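Local coordinates for protein trichothecene 3-O-acetyltransferase (Gibberella zeae, PDB 2RKV) that transfers an acetyl group from acetyl coenzyme A to the 3-hydroxyl of trichothecene mycotoxins such as T-2 toxin and deoxynivalenol, as a BAHD-superfamily enzyme, at residues T37-S40 with T41-G45; K271-S274 with R275-E279. All coordinates share one frame; numbering follows the deposited sequence.

Contact 1 of 2, residues T37-S40 with T41-G45; sequences TIVS and TFEQG
Thr41 meets Thr37 one helical turn back. Its backbone N bonds to Thr37 O at 2.9 Å, and its hydroxyl OG1 lies 3.0 Å from the same Thr37 O. A chi1 of -69° sets OG1 beside the residue's own backbone N and so turns it back down the helix, where it also meets Thr37 CG2. A water sits 2.9 Å from Thr41 OG1 and, in the one of two Ser40 conformers described here, ties this hydroxyl to Ser40 OG at 2.7 Å. Phe42 gives its N to Ile38 O, while its ring, with CG anti to the backbone N (chi1 -158°), swings off the helix onto Val84, Leu139, Leu141 and Leu150. Glu43 N bonds to Val39 O at 2.9 Å. The Glu43 chain lies along Val39, both heading off the helix in one direction, with OE1 of Glu43 3.9 Å from CG1 of Val39. Gln44 N closes the next turn on Ser40 O; its amide, also modelled in two conformers, in one of them folds back over that turn. Gly45 N continues the ladder to Thr41 O. This is an amphipathic alpha helix laid on a mixed beta sheet: Ile38 and Phe42 face the strands, while Thr37, Glu43 and Gln44 lie exposed, in the N-terminal domain of a BAHD-type acyltransferase.

Contact 2 of 2, residues K271-S274 with R275-E279; sequences KSAS and RVRLE
Arg275 curls back along the helix to Ser272, and its NH1 makes a weak, bent bond to Ser272 OG (3.1 Å, 140° at the hydrogen). A bend at chi3 (64°) lays one face of the guanidinium over Ser272 CA, 3.8 Å from Arg275 CZ. A water in the guanidinium plane accepts from Arg275 NH2 and donates to Ser272 OG. A second water spans Ser274 OG and Arg277 NH1, 3.0 Å from each. Both serine hydroxyls have stronger partners one turn back, Ser272 OG at Phe268 O and Ser274 OG at Trp270 O. Salt bridges from Arg275 NE to Asp440 and from Arg277 NE to Asp433 join the last turn of helix 261-277 to helix 431-439 and the link before helix 441-444 in this BAHD-type fold, while Arg277 NH1 bonds to Ser374 O and NH2 to Ser410 OG.

Backbone bonds carry the helix through this turn: Arg275 N to Lys271 O at 2.8 Å, then Val276 N to Ser272 O and Arg277 N to Ala273 O. The bond from Leu278 N to Ser274 O is weak, 3.1 Å with 133° at the hydrogen.

Two methyl groups pack against polar groups. Val276 CG2 touches Ala273 O at 3.3 Å, and Ala273 CB sits over one face of the Arg277 guanidinium, offset toward its rim.

How the contacts relate
Contact 1 comes first along the chain, on helix 35-52, and contact 2 follows much later, on helix 261-277. Their centres are 48 Å apart, their nearest atoms about 35 Å, on opposite sides of the chain's centre. They share no sheet: helix 35-52 packs on the mixed sheet that includes strands 83-88, 137-144 and 147-155, whereas helix 261-277 is joined to helices 319-324 and 431-439 in the other half of the molecule. The T-2 toxin pocket draws residues from both the earlier and the later part of the chain, and the side chain of Arg277 in contact 2 is about 13 Å from the bound toxin (ZBA). Each contact is packing within its own part of the fold, away from the ligand pockets.

Contact 1 of 2, residues T37-S40 with T41-G45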
ATOM      1  N   THR A  37      -7.666  -4.696 -29.445  1.00 11.38           N
ATOM      2  CA  THR A  37      -8.584  -5.561 -28.690  1.00 11.78           C
ATOM      3  C   THR A  37      -8.313  -5.503 -27.186  1.00 11.04           C
ATOM      4  O   THR A  37      -9.254  -5.538 -26.375  1.00 11.03           O
ATOM      5  CB  THR A  37      -8.593  -7.004 -29.244  1.00 12.27           C
ATOM      6  OG1 THR A  37      -9.098  -6.975 -30.588  1.00 14.53           O
ATOM      7  CG2 THR A  37      -9.495  -7.910 -28.412  1.00 13.48           C
ATOM      8  N   ILE A  38      -7.042  -5.374 -26.804  1.00 10.32           N
ATOM      9  CA  ILE A  38      -6.724  -5.109 -25.393  1.00 10.39           C
ATOM     10  C   ILE A  38      -7.513  -3.890 -24.882  1.00 10.28           C
ATOM     11  O   ILE A  38      -8.186  -3.951 -23.853  1.00 10.08           O
ATOM     12  CB  ILE A  38      -5.201  -4.929 -25.168  1.00 10.33           C
ATOM     13  CG1 ILE A  38      -4.489  -6.282 -25.319  1.00 10.24           C
ATOM     14  CG2 ILE A  38      -4.922  -4.312 -23.796  1.00  9.78           C
ATOM     15  CD1 ILE A  38      -2.990  -6.165 -25.532  1.00 10.33           C
ATOM     16  N   VAL A  39      -7.449  -2.794 -25.634  1.00 10.03           N
ATOM     17  CA  VAL A  39      -8.078  -1.559 -25.225  1.00 10.51           C
ATOM     18  C   VAL A  39      -9.602  -1.681 -25.208  1.00 11.05           C
ATOM     19  O   VAL A  39     -10.241  -1.257 -24.239  1.00 11.67           O
ATOM     20  CB  VAL A  39      -7.619  -0.378 -26.119  1.00 10.54           C
ATOM     21  CG1 VAL A  39      -8.382   0.899 -25.773  1.00 10.75           C
ATOM     22  CG2 VAL A  39      -6.116  -0.181 -25.969  1.00 10.48           C
ATOM     23  N   SER A  40     -10.187  -2.249 -26.262  1.00 11.02           N
ATOM     24  CA  SER A  40     -11.654  -2.364 -26.303  1.00 11.65           C
ATOM     25  C   SER A  40     -12.195  -3.314 -25.216  1.00 11.65           C
ATOM     26  O   SER A  40     -13.230  -3.041 -24.604  1.00 10.95           O
ATOM     27  CB  SER A  40     -12.149  -2.754 -27.696  1.00 12.53           C
ATOM     28  OG  SER A  40     -11.591  -3.974 -28.101  1.00 14.57           O
ATOM     29  N   THR A  41     -11.488  -4.413 -24.967  1.00 11.43           N
ATOM     30  CA  THR A  41     -11.866  -5.331 -23.884  1.00 11.84           C
ATOM     31  C   THR A  41     -11.833  -4.606 -22.547  1.00 11.65           C
ATOM     32  O   THR A  41     -12.762  -4.719 -21.743  1.00 11.41           O
ATOM     33  CB  THR A  41     -10.951  -6.567 -23.839  1.00 11.59           C
ATOM     34  OG1 THR A  41     -11.215  -7.371 -24.998  1.00 12.55           O
ATOM     35  CG2 THR A  41     -11.195  -7.398 -22.550  1.00 12.50           C
ATOM     36  N   PHE A  42     -10.773  -3.841 -22.324  1.00 11.38           N
ATOM     37  CA  PHE A  42     -10.638  -3.097 -21.073  1.00 11.74           C
ATOM     38  C   PHE A  42     -11.721  -2.019 -20.915  1.00 11.67           C
ATOM     39  O   PHE A  42     -12.318  -1.878 -19.842  1.00 12.02           O
ATOM     40  CB  PHE A  42      -9.236  -2.499 -20.982  1.00 12.31           C
ATOM     41  CG  PHE A  42      -8.808  -2.184 -19.585  1.00 11.84           C
ATOM     42  CD1 PHE A  42      -8.774  -0.862 -19.139  1.00 14.11           C
ATOM     43  CD2 PHE A  42      -8.433  -3.202 -18.715  1.00 12.75           C
ATOM     44  CE1 PHE A  42      -8.379  -0.556 -17.840  1.00 14.95           C
ATOM     45  CE2 PHE A  42      -8.030  -2.909 -17.416  1.00 12.45           C
ATOM     46  CZ  PHE A  42      -8.005  -1.581 -16.981  1.00 13.54           C
ATOM     47  N   GLU A  43     -12.010  -1.289 -21.990  1.00 11.55           N
ATOM     48  CA  GLU A  43     -13.027  -0.240 -21.936  1.00 12.10           C
ATOM     49  C   GLU A  43     -14.416  -0.823 -21.697  1.00 11.86           C
ATOM     50  O   GLU A  43     -15.207  -0.267 -20.926  1.00 12.03           O
ATOM     51  CB  GLU A  43     -12.964   0.652 -23.183  1.00 12.75           C
ATOM     52  CG  GLU A  43     -11.678   1.483 -23.194  0.50 13.53           C
ATOM     53  CD  GLU A  43     -11.759   2.750 -24.021  0.50 16.47           C
ATOM     54  OE1 GLU A  43     -11.806   2.655 -25.265  0.50 15.99           O
ATOM     55  OE2 GLU A  43     -11.738   3.848 -23.420  0.50 18.07           O
ATOM     56  N   GLN A  44     -14.690  -1.959 -22.337  1.00 11.81           N
ATOM     57  CA  GLN A  44     -15.965  -2.645 -22.155  0.50 11.76           C
ATOM     58  C   GLN A  44     -16.099  -3.161 -20.715  1.00 11.54           C
ATOM     59  O   GLN A  44     -17.187  -3.109 -20.128  1.00 11.45           O
ATOM     60  CB  GLN A  44     -16.127  -3.761 -23.195  0.50 11.94           C
ATOM     61  CG  GLN A  44     -16.488  -3.231 -24.584  0.50 13.39           C
ATOM     62  CD  GLN A  44     -15.966  -4.088 -25.735  0.50 15.09           C
ATOM     63  OE1 GLN A  44     -15.535  -5.228 -25.549  0.50 15.73           O
ATOM     64  NE2 GLN A  44     -15.998  -3.527 -26.939  0.50 15.23           N
ATOM     65  N   GLY A  45     -14.990  -3.626 -20.138  1.00 10.94           N
ATOM     66  CA  GLY A  45     -14.970  -4.054 -18.737  1.00 10.81           C
ATOM     67  C   GLY A  45     -15.300  -2.899 -17.804  1.00 10.47           C
ATOM     68  O   GLY A  45     -16.114  -3.039 -16.880  1.00 10.62           O
TER
HETATM   69  O   HOH W   1     -12.722  -6.345 -27.306  1.00 19.64           O

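Contact 2 of 2, residues K271-S274 with R275-E279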
ATOM      1  N   LYS A 271      15.899  -4.894  11.734  1.00 12.66           N
ATOM      2  CA  LYS A 271      17.221  -5.218  12.281  1.00 13.06           C
ATOM      3  C   LYS A 271      18.345  -4.708  11.372  1.00 13.50           C
ATOM      4  O   LYS A 271      19.306  -4.081  11.851  1.00 13.35           O
ATOM      5  CB  LYS A 271      17.332  -6.725  12.498  1.00 13.10           C
ATOM      6  CG  LYS A 271      18.661  -7.185  13.109  1.00 13.19           C
ATOM      7  CD  LYS A 271      18.657  -8.689  13.373  1.00 13.02           C
ATOM      8  CE  LYS A 271      17.462  -9.148  14.231  1.00 13.28           C
ATOM      9  NZ  LYS A 271      17.284  -8.432  15.534  1.00 12.66           N
ATOM     10  N   SER A 272      18.212  -4.952  10.066  1.00 13.52           N
ATOM     11  CA  SER A 272      19.222  -4.536   9.083  1.00 13.87           C
ATOM     12  C   SER A 272      19.327  -3.013   8.954  1.00 14.10           C
ATOM     13  O   SER A 272      20.438  -2.471   8.909  1.00 14.86           O
ATOM     14  CB  SER A 272      18.972  -5.170   7.714  1.00 13.63           C
ATOM     15  OG  SER A 272      19.015  -6.586   7.778  1.00 12.16           O
ATOM     16  N   ALA A 273      18.182  -2.324   8.884  1.00 14.43           N
ATOM     17  CA  ALA A 273      18.183  -0.857   8.907  1.00 14.97           C
ATOM     18  C   ALA A 273      18.841  -0.336  10.180  1.00 15.66           C
ATOM     19  O   ALA A 273      19.655   0.582  10.123  1.00 15.76           O
ATOM     20  CB  ALA A 273      16.762  -0.281   8.755  1.00 15.06           C
ATOM     21  N   SER A 274      18.496  -0.930  11.321  1.00 15.68           N
ATOM     22  CA  SER A 274      19.027  -0.475  12.603  1.00 16.14           C
ATOM     23  C   SER A 274      20.534  -0.687  12.655  1.00 16.47           C
ATOM     24  O   SER A 274      21.270   0.214  13.060  1.00 16.52           O
ATOM     25  CB  SER A 274      18.316  -1.155  13.774  1.00 16.15           C
ATOM     26  OG  SER A 274      16.939  -0.805  13.780  1.00 16.09           O
ATOM     27  N   ARG A 275      20.980  -1.859  12.206  1.00 16.64           N
ATOM     28  CA  ARG A 275      22.410  -2.177  12.113  1.00 17.42           C
ATOM     29  C   ARG A 275      23.195  -1.135  11.300  1.00 17.75           C
ATOM     30  O   ARG A 275      24.181  -0.588  11.798  1.00 17.97           O
ATOM     31  CB  ARG A 275      22.624  -3.581  11.539  1.00 17.04           C
ATOM     32  CG  ARG A 275      24.102  -3.969  11.358  1.00 17.31           C
ATOM     33  CD  ARG A 275      24.277  -5.445  10.987  1.00 17.59           C
ATOM     34  NE  ARG A 275      23.691  -5.769   9.682  1.00 18.46           N
ATOM     35  CZ  ARG A 275      22.520  -6.383   9.511  1.00 18.35           C
ATOM     36  NH1 ARG A 275      22.070  -6.627   8.282  1.00 17.68           N
ATOM     37  NH2 ARG A 275      21.788  -6.745  10.562  1.00 18.30           N
ATOM     38  N   VAL A 276      22.768  -0.850  10.065  1.00 17.58           N
ATOM     39  CA  VAL A 276      23.506   0.131   9.246  1.00 18.02           C
ATOM     40  C   VAL A 276      23.423   1.546   9.828  1.00 18.12           C
ATOM     41  O   VAL A 276      24.362   2.335   9.687  1.00 18.35           O
ATOM     42  CB  VAL A 276      23.128   0.122   7.731  1.00 18.29           C
ATOM     43  CG1 VAL A 276      23.270  -1.281   7.141  1.00 18.14           C
ATOM     44  CG2 VAL A 276      21.733   0.673   7.511  1.00 18.52           C
ATOM     45  N   ARG A 277      22.312   1.853  10.495  1.00 18.01           N
ATOM     46  CA  ARG A 277      22.124   3.166  11.102  1.00 17.94           C
ATOM     47  C   ARG A 277      23.074   3.413  12.281  1.00 18.25           C
ATOM     48  O   ARG A 277      23.350   4.563  12.616  1.00 18.29           O
ATOM     49  CB  ARG A 277      20.664   3.394  11.498  1.00 18.06           C
ATOM     50  CG  ARG A 277      19.802   3.719  10.283  1.00 17.59           C
ATOM     51  CD  ARG A 277      18.318   3.613  10.539  1.00 18.20           C
ATOM     52  NE  ARG A 277      17.590   4.095   9.365  1.00 16.95           N
ATOM     53  CZ  ARG A 277      16.267   4.104   9.234  1.00 17.10           C
ATOM     54  NH1 ARG A 277      15.483   3.631  10.200  1.00 15.61           N
ATOM     55  NH2 ARG A 277      15.731   4.585   8.118  1.00 15.90           N
ATOM     56  N   LEU A 278      23.564   2.333  12.891  1.00 18.80           N
ATOM     57  CA  LEU A 278      24.566   2.425  13.957  1.00 19.73           C
ATOM     58  C   LEU A 278      25.828   3.144  13.495  1.00 20.66           C
ATOM     59  O   LEU A 278      26.578   3.687  14.315  1.00 20.97           O
ATOM     60  CB  LEU A 278      24.943   1.034  14.470  1.00 19.40           C
ATOM     61  CG  LEU A 278      23.963   0.339  15.414  1.00 19.37           C
ATOM     62  CD1 LEU A 278      24.345  -1.127  15.549  1.00 18.42           C
ATOM     63  CD2 LEU A 278      23.923   1.024  16.782  1.00 19.97           C
ATOM     64  N   GLU A 279      26.058   3.142  12.183  1.00 21.33           N
ATOM     65  CA  GLU A 279      27.209   3.827  11.594  1.00 22.41           C
ATOM     66  C   GLU A 279      27.070   5.351  11.581  1.00 22.61           C
ATOM     67  O   GLU A 279      28.052   6.060  11.355  1.00 22.80           O
ATOM     68  CB  GLU A 279      27.500   3.291  10.188  1.00 22.46           C
ATOM     69  CG  GLU A 279      27.825   1.801  10.137  1.00 24.66           C
ATOM     70  CD  GLU A 279      28.965   1.404  11.072  1.00 27.60           C
ATOM     71  OE1 GLU A 279      30.031   2.057  11.031  1.00 27.69           O
ATOM     72  OE2 GLU A 279      28.794   0.437  11.848  1.00 28.94           O
TER
HETATM   73  O   HOH W   2      19.685  -8.612   9.949  1.00 20.57           O
HETATM   74  O   HOH W   3      15.820   1.594  12.390  1.00 15.13           O